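Local coordinates for G-protein alpha subunit Galpha7 (Naegleria fowleri, PDB 6NE6) that probably binds and hydrolyses GTP as the switchable alpha subunit of a heterotrimeric G protein, relaying signals from membrane receptors, at residues L69-I83 and N101-A114. Sequence-based numbering, arbitrary orientation.
With EDO (1,2-ethanediol), chain E.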
# COMPACT_ATOMS: atom_id res chain seq x y z
N LEU A 69 18.24 -15.13 -17.31
CA LEU A 69 19.46 -14.61 -16.70
C LEU A 69 20.07 -15.68 -15.80
O LEU A 69 19.57 -15.90 -14.68
CB LEU A 69 19.18 -13.34 -15.90
CG LEU A 69 18.80 -12.12 -16.72
CD1 LEU A 69 18.39 -10.97 -15.82
CD2 LEU A 69 19.98 -11.72 -17.59
N PRO A 70 21.12 -16.36 -16.22
CA PRO A 70 21.70 -17.41 -15.38
C PRO A 70 22.31 -16.84 -14.11
O PRO A 70 22.89 -15.75 -14.10
CB PRO A 70 22.77 -18.05 -16.28
CG PRO A 70 22.38 -17.67 -17.67
CD PRO A 70 21.74 -16.32 -17.56
N ILE A 71 22.16 -17.60 -13.03
CA ILE A 71 22.77 -17.18 -11.77
C ILE A 71 24.28 -17.42 -11.84
O ILE A 71 24.76 -18.37 -12.49
CB ILE A 71 22.08 -17.93 -10.62
CG1 ILE A 71 20.72 -17.28 -10.36
CG2 ILE A 71 22.94 -17.97 -9.38
CD1 ILE A 71 19.79 -18.09 -9.46
N SER A 72 25.03 -16.53 -11.21
CA SER A 72 26.48 -16.45 -11.46
C SER A 72 27.25 -17.69 -11.03
O SER A 72 28.26 -18.03 -11.65
CB SER A 72 27.06 -15.22 -10.76
OG SER A 72 27.05 -15.38 -9.36
N THR A 73 26.83 -18.36 -9.95
CA THR A 73 27.60 -19.45 -9.37
C THR A 73 26.68 -20.61 -9.04
O THR A 73 25.48 -20.43 -8.82
CB THR A 73 28.35 -19.05 -8.09
OG1 THR A 73 27.40 -18.66 -7.10
CG2 THR A 73 29.30 -17.88 -8.34
N GLU A 74 27.26 -21.81 -8.99
CA GLU A 74 26.49 -22.98 -8.58
C GLU A 74 26.03 -22.83 -7.13
O GLU A 74 24.93 -23.26 -6.78
CB GLU A 74 27.32 -24.26 -8.73
CG GLU A 74 26.57 -25.51 -8.30
CD GLU A 74 25.39 -25.85 -9.21
OE1 GLU A 74 25.28 -25.28 -10.32
OE2 GLU A 74 24.56 -26.70 -8.82
N GLU A 75 26.86 -22.22 -6.29
CA GLU A 75 26.45 -21.99 -4.90
C GLU A 75 25.18 -21.15 -4.82
O GLU A 75 24.24 -21.49 -4.09
CB GLU A 75 27.59 -21.32 -4.13
CG GLU A 75 27.23 -20.98 -2.71
CD GLU A 75 28.28 -20.11 -2.03
OE1 GLU A 75 29.49 -20.28 -2.31
OE2 GLU A 75 27.89 -19.25 -1.21
N ASN A 76 25.12 -20.03 -5.56
CA ASN A 76 23.90 -19.22 -5.53
C ASN A 76 22.74 -19.89 -6.25
O ASN A 76 21.57 -19.64 -5.91
CB ASN A 76 24.17 -17.83 -6.12
CG ASN A 76 24.75 -16.88 -5.12
OD1 ASN A 76 24.93 -17.23 -3.95
ND2 ASN A 76 25.06 -15.66 -5.56
N ARG A 77 23.03 -20.73 -7.24
CA ARG A 77 21.95 -21.46 -7.89
C ARG A 77 21.30 -22.44 -6.92
O ARG A 77 20.07 -22.56 -6.88
CB ARG A 77 22.46 -22.20 -9.13
CG ARG A 77 21.33 -22.61 -10.07
CD ARG A 77 21.76 -23.64 -11.10
NE ARG A 77 22.28 -24.84 -10.45
CZ ARG A 77 21.51 -25.79 -9.92
NH1 ARG A 77 20.19 -25.69 -9.96
NH2 ARG A 77 22.07 -26.85 -9.34
N GLN A 78 22.11 -23.14 -6.14
CA GLN A 78 21.56 -24.09 -5.18
C GLN A 78 20.84 -23.37 -4.06
O GLN A 78 19.81 -23.83 -3.55
CB GLN A 78 22.67 -24.99 -4.64
CG GLN A 78 23.23 -25.94 -5.69
CD GLN A 78 24.51 -26.63 -5.25
OE1 GLN A 78 25.16 -26.21 -4.29
NE2 GLN A 78 24.89 -27.68 -5.97
N ARG A 79 21.37 -22.21 -3.67
CA ARG A 79 20.71 -21.36 -2.68
C ARG A 79 19.35 -20.90 -3.19
O ARG A 79 18.36 -20.92 -2.45
CB ARG A 79 21.65 -20.19 -2.38
CG ARG A 79 21.27 -19.26 -1.28
CD ARG A 79 22.45 -18.33 -0.99
NE ARG A 79 23.43 -18.96 -0.09
CZ ARG A 79 24.74 -19.03 -0.32
NH1 ARG A 79 25.28 -18.50 -1.41
NH2 ARG A 79 25.52 -19.64 0.58
N ALA A 80 19.27 -20.52 -4.46
CA ALA A 80 18.00 -20.13 -5.04
C ALA A 80 17.02 -21.29 -5.06
O ALA A 80 15.82 -21.11 -4.77
CB ALA A 80 18.21 -19.57 -6.45
N GLU A 81 17.49 -22.49 -5.40
CA GLU A 81 16.62 -23.67 -5.38
C GLU A 81 16.11 -23.94 -3.97
O GLU A 81 14.94 -24.30 -3.79
CB GLU A 81 17.36 -24.89 -5.93
CG GLU A 81 17.62 -24.84 -7.42
CD GLU A 81 17.86 -26.22 -8.01
OE1 GLU A 81 16.89 -26.83 -8.49
OE2 GLU A 81 19.02 -26.68 -7.98
N LYS A 82 16.96 -23.78 -2.96
CA LYS A 82 16.51 -23.97 -1.58
C LYS A 82 15.39 -22.99 -1.23
O LYS A 82 14.37 -23.38 -0.65
CB LYS A 82 17.68 -23.80 -0.61
CG LYS A 82 17.24 -23.58 0.84
CD LYS A 82 18.39 -23.16 1.77
CE LYS A 82 17.87 -22.86 3.18
NZ LYS A 82 18.95 -22.57 4.17
N ILE A 83 15.56 -21.71 -1.60
CA ILE A 83 14.56 -20.72 -1.26
C ILE A 83 13.25 -21.00 -2.00
O ILE A 83 12.16 -20.88 -1.41
CB ILE A 83 15.10 -19.30 -1.54
CG1 ILE A 83 16.08 -18.90 -0.42
CG2 ILE A 83 13.95 -18.31 -1.69
CD1 ILE A 83 17.20 -17.94 -0.83
N ASN A 101 20.14 -19.35 9.19
CA ASN A 101 20.66 -19.86 7.92
C ASN A 101 19.91 -19.27 6.74
O ASN A 101 20.52 -18.88 5.73
CB ASN A 101 20.56 -21.39 7.89
CG ASN A 101 21.51 -22.06 8.85
OD1 ASN A 101 22.65 -21.64 9.00
ND2 ASN A 101 21.03 -23.10 9.52
N LEU A 102 18.58 -19.25 6.82
CA LEU A 102 17.78 -18.73 5.71
C LEU A 102 18.00 -17.24 5.52
O LEU A 102 18.11 -16.76 4.39
CB LEU A 102 16.30 -19.02 5.95
CG LEU A 102 15.35 -18.57 4.85
CD1 LEU A 102 15.72 -19.25 3.56
CD2 LEU A 102 13.91 -18.89 5.22
N ALA A 103 18.04 -16.49 6.63
CA ALA A 103 18.31 -15.06 6.53
C ALA A 103 19.64 -14.81 5.83
O ALA A 103 19.73 -13.94 4.96
CB ALA A 103 18.33 -14.45 7.93
N GLN A 104 20.66 -15.59 6.19
CA GLN A 104 21.96 -15.42 5.55
C GLN A 104 21.89 -15.79 4.07
O GLN A 104 22.50 -15.12 3.23
CB GLN A 104 23.02 -16.26 6.28
CG GLN A 104 23.29 -15.81 7.73
CD GLN A 104 24.26 -16.74 8.46
OE1 GLN A 104 25.46 -16.72 8.19
NE2 GLN A 104 23.73 -17.55 9.38
N ASP A 105 21.12 -16.83 3.73
CA ASP A 105 20.98 -17.22 2.33
C ASP A 105 20.28 -16.13 1.52
O ASP A 105 20.69 -15.83 0.39
CB ASP A 105 20.21 -18.54 2.21
CG ASP A 105 21.04 -19.76 2.60
OD1 ASP A 105 22.29 -19.71 2.56
OD2 ASP A 105 20.42 -20.78 2.96
N ILE A 106 19.22 -15.54 2.06
CA ILE A 106 18.52 -14.50 1.31
C ILE A 106 19.41 -13.28 1.14
O ILE A 106 19.45 -12.68 0.07
CB ILE A 106 17.19 -14.15 2.00
CG1 ILE A 106 16.23 -15.36 1.92
CG2 ILE A 106 16.56 -12.90 1.36
CD1 ILE A 106 14.98 -15.24 2.80
N ALA A 107 20.14 -12.89 2.20
CA ALA A 107 21.06 -11.76 2.09
C ALA A 107 22.15 -12.02 1.06
O ALA A 107 22.56 -11.11 0.32
CB ALA A 107 21.68 -11.45 3.45
N GLU A 108 22.65 -13.26 0.99
CA GLU A 108 23.65 -13.56 -0.02
C GLU A 108 23.04 -13.48 -1.42
O GLU A 108 23.65 -12.93 -2.34
CB GLU A 108 24.27 -14.93 0.26
CG GLU A 108 25.54 -15.23 -0.51
CD GLU A 108 26.70 -14.27 -0.21
OE1 GLU A 108 26.87 -13.82 0.96
OE2 GLU A 108 27.45 -13.95 -1.15
N LEU A 109 21.83 -14.02 -1.60
CA LEU A 109 21.19 -13.94 -2.92
C LEU A 109 20.85 -12.50 -3.31
O LEU A 109 20.78 -12.19 -4.50
CB LEU A 109 19.91 -14.78 -2.95
CG LEU A 109 19.97 -16.17 -3.56
CD1 LEU A 109 18.54 -16.64 -3.84
CD2 LEU A 109 20.80 -16.22 -4.83
N TRP A 110 20.61 -11.63 -2.33
CA TRP A 110 20.35 -10.23 -2.66
C TRP A 110 21.56 -9.54 -3.30
O TRP A 110 21.40 -8.46 -3.88
CB TRP A 110 19.89 -9.53 -1.38
CG TRP A 110 19.52 -8.06 -1.43
CD1 TRP A 110 19.95 -7.10 -0.56
CD2 TRP A 110 18.61 -7.40 -2.32
NE1 TRP A 110 19.40 -5.89 -0.87
CE2 TRP A 110 18.56 -6.04 -1.94
CE3 TRP A 110 17.83 -7.82 -3.41
CZ2 TRP A 110 17.77 -5.09 -2.61
CZ3 TRP A 110 17.05 -6.87 -4.08
CH2 TRP A 110 17.03 -5.52 -3.67
N LYS A 111 22.75 -10.16 -3.24
CA LYS A 111 23.95 -9.68 -3.93
C LYS A 111 24.12 -10.26 -5.33
O LYS A 111 25.02 -9.81 -6.06
CB LYS A 111 25.20 -10.01 -3.10
CG LYS A 111 25.14 -9.54 -1.65
CD LYS A 111 26.37 -10.06 -0.90
CE LYS A 111 26.12 -10.19 0.61
NZ LYS A 111 27.21 -10.98 1.29
N GLU A 112 23.31 -11.24 -5.72
CA GLU A 112 23.51 -11.95 -6.98
C GLU A 112 23.14 -11.06 -8.16
O GLU A 112 22.03 -10.50 -8.19
CB GLU A 112 22.67 -13.24 -6.97
CG GLU A 112 22.38 -13.85 -8.33
CD GLU A 112 23.64 -14.32 -9.03
OE1 GLU A 112 24.57 -14.80 -8.34
OE2 GLU A 112 23.71 -14.20 -10.27
N PRO A 113 24.03 -10.88 -9.14
CA PRO A 113 23.72 -9.95 -10.24
C PRO A 113 22.45 -10.28 -11.00
O PRO A 113 21.71 -9.36 -11.38
CB PRO A 113 24.97 -10.03 -11.13
CG PRO A 113 25.76 -11.21 -10.64
CD PRO A 113 25.41 -11.37 -9.19
N ALA A 114 22.15 -11.57 -11.22
CA ALA A 114 20.90 -11.90 -11.91
C ALA A 114 19.69 -11.41 -11.13
O ALA A 114 18.73 -10.89 -11.70
CB ALA A 114 20.80 -13.41 -12.15
C1 EDO E . 25.31 -22.04 -12.35
O1 EDO E . 25.81 -23.36 -12.12
C2 EDO E . 26.48 -21.08 -12.50
O2 EDO E . 27.28 -21.46 -13.63
O HOH W 1 24.49 -13.61 -12.94
O HOH W 2 25.97 -13.60 -3.53
O HOH W 3 24.09 -21.64 2.29
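Helix 74-83 packs against helix 101-109 at an angle of 125° between their N-to-C directions, with Asn76 facing Leu109 and Arg79 facing Asp105, while the loop 69-73 before the first helix runs past Glu112 and the start of helix 113-120. The apolar part is a reciprocal knobs-into-holes fit. Leu109 enters the hole formed by Asn76, Arg79, Ala80 and Ile83, and Ile83 sits among Leu102, Asp105, Ile106 and Leu109; the branch ends Ile83 CD1 and Leu109 CD1 meet at 3.5 Å. Ile61 of helix 39-66 touches both knobs, closing a three-helix core in what is, by family, the all-helical domain of a G-alpha subunit.

Toward the loop, the buried Glu112 carboxylate is gripped on both oxygens. Glu112 OE1 takes Ser72 OG on its syn lone pair at 2.7 Å and, on its anti lone pair, Asn76 ND2 at 3.0 Å, an almost straight bond (175°) lying in the amide plane. Glu112 OE2 receives Ser72 N at 2.8 Å and, from the opposite face, Ala114 N, a capping bond that makes Glu112 the N-cap of helix 113-120. A water joins Glu112 OE2 to Pro70 O.

At the other end, Asp105 is split between two cations: Arg79 NE meets Asp105 OD1 at 3.0 Å from above the carboxylate plane, and the extended Lys82 brings NZ to 2.6 Å from Asp105 OD2. The bend of Arg79 at chi3 (-83°) lays its guanidinium across Glu108, whose CG lies 3.4 Å from Arg79 NH1; Arg79 NH1 and NH2 both grip Glu75 OE2 end-on, and NH1 also donates to Asn76 OD1. With four donors besides water, Glu112 is probably stabilised as an anion, and Asn76, tied to both Glu112 and Arg79, links this buried carboxylate to the salt-bridge network at the surface.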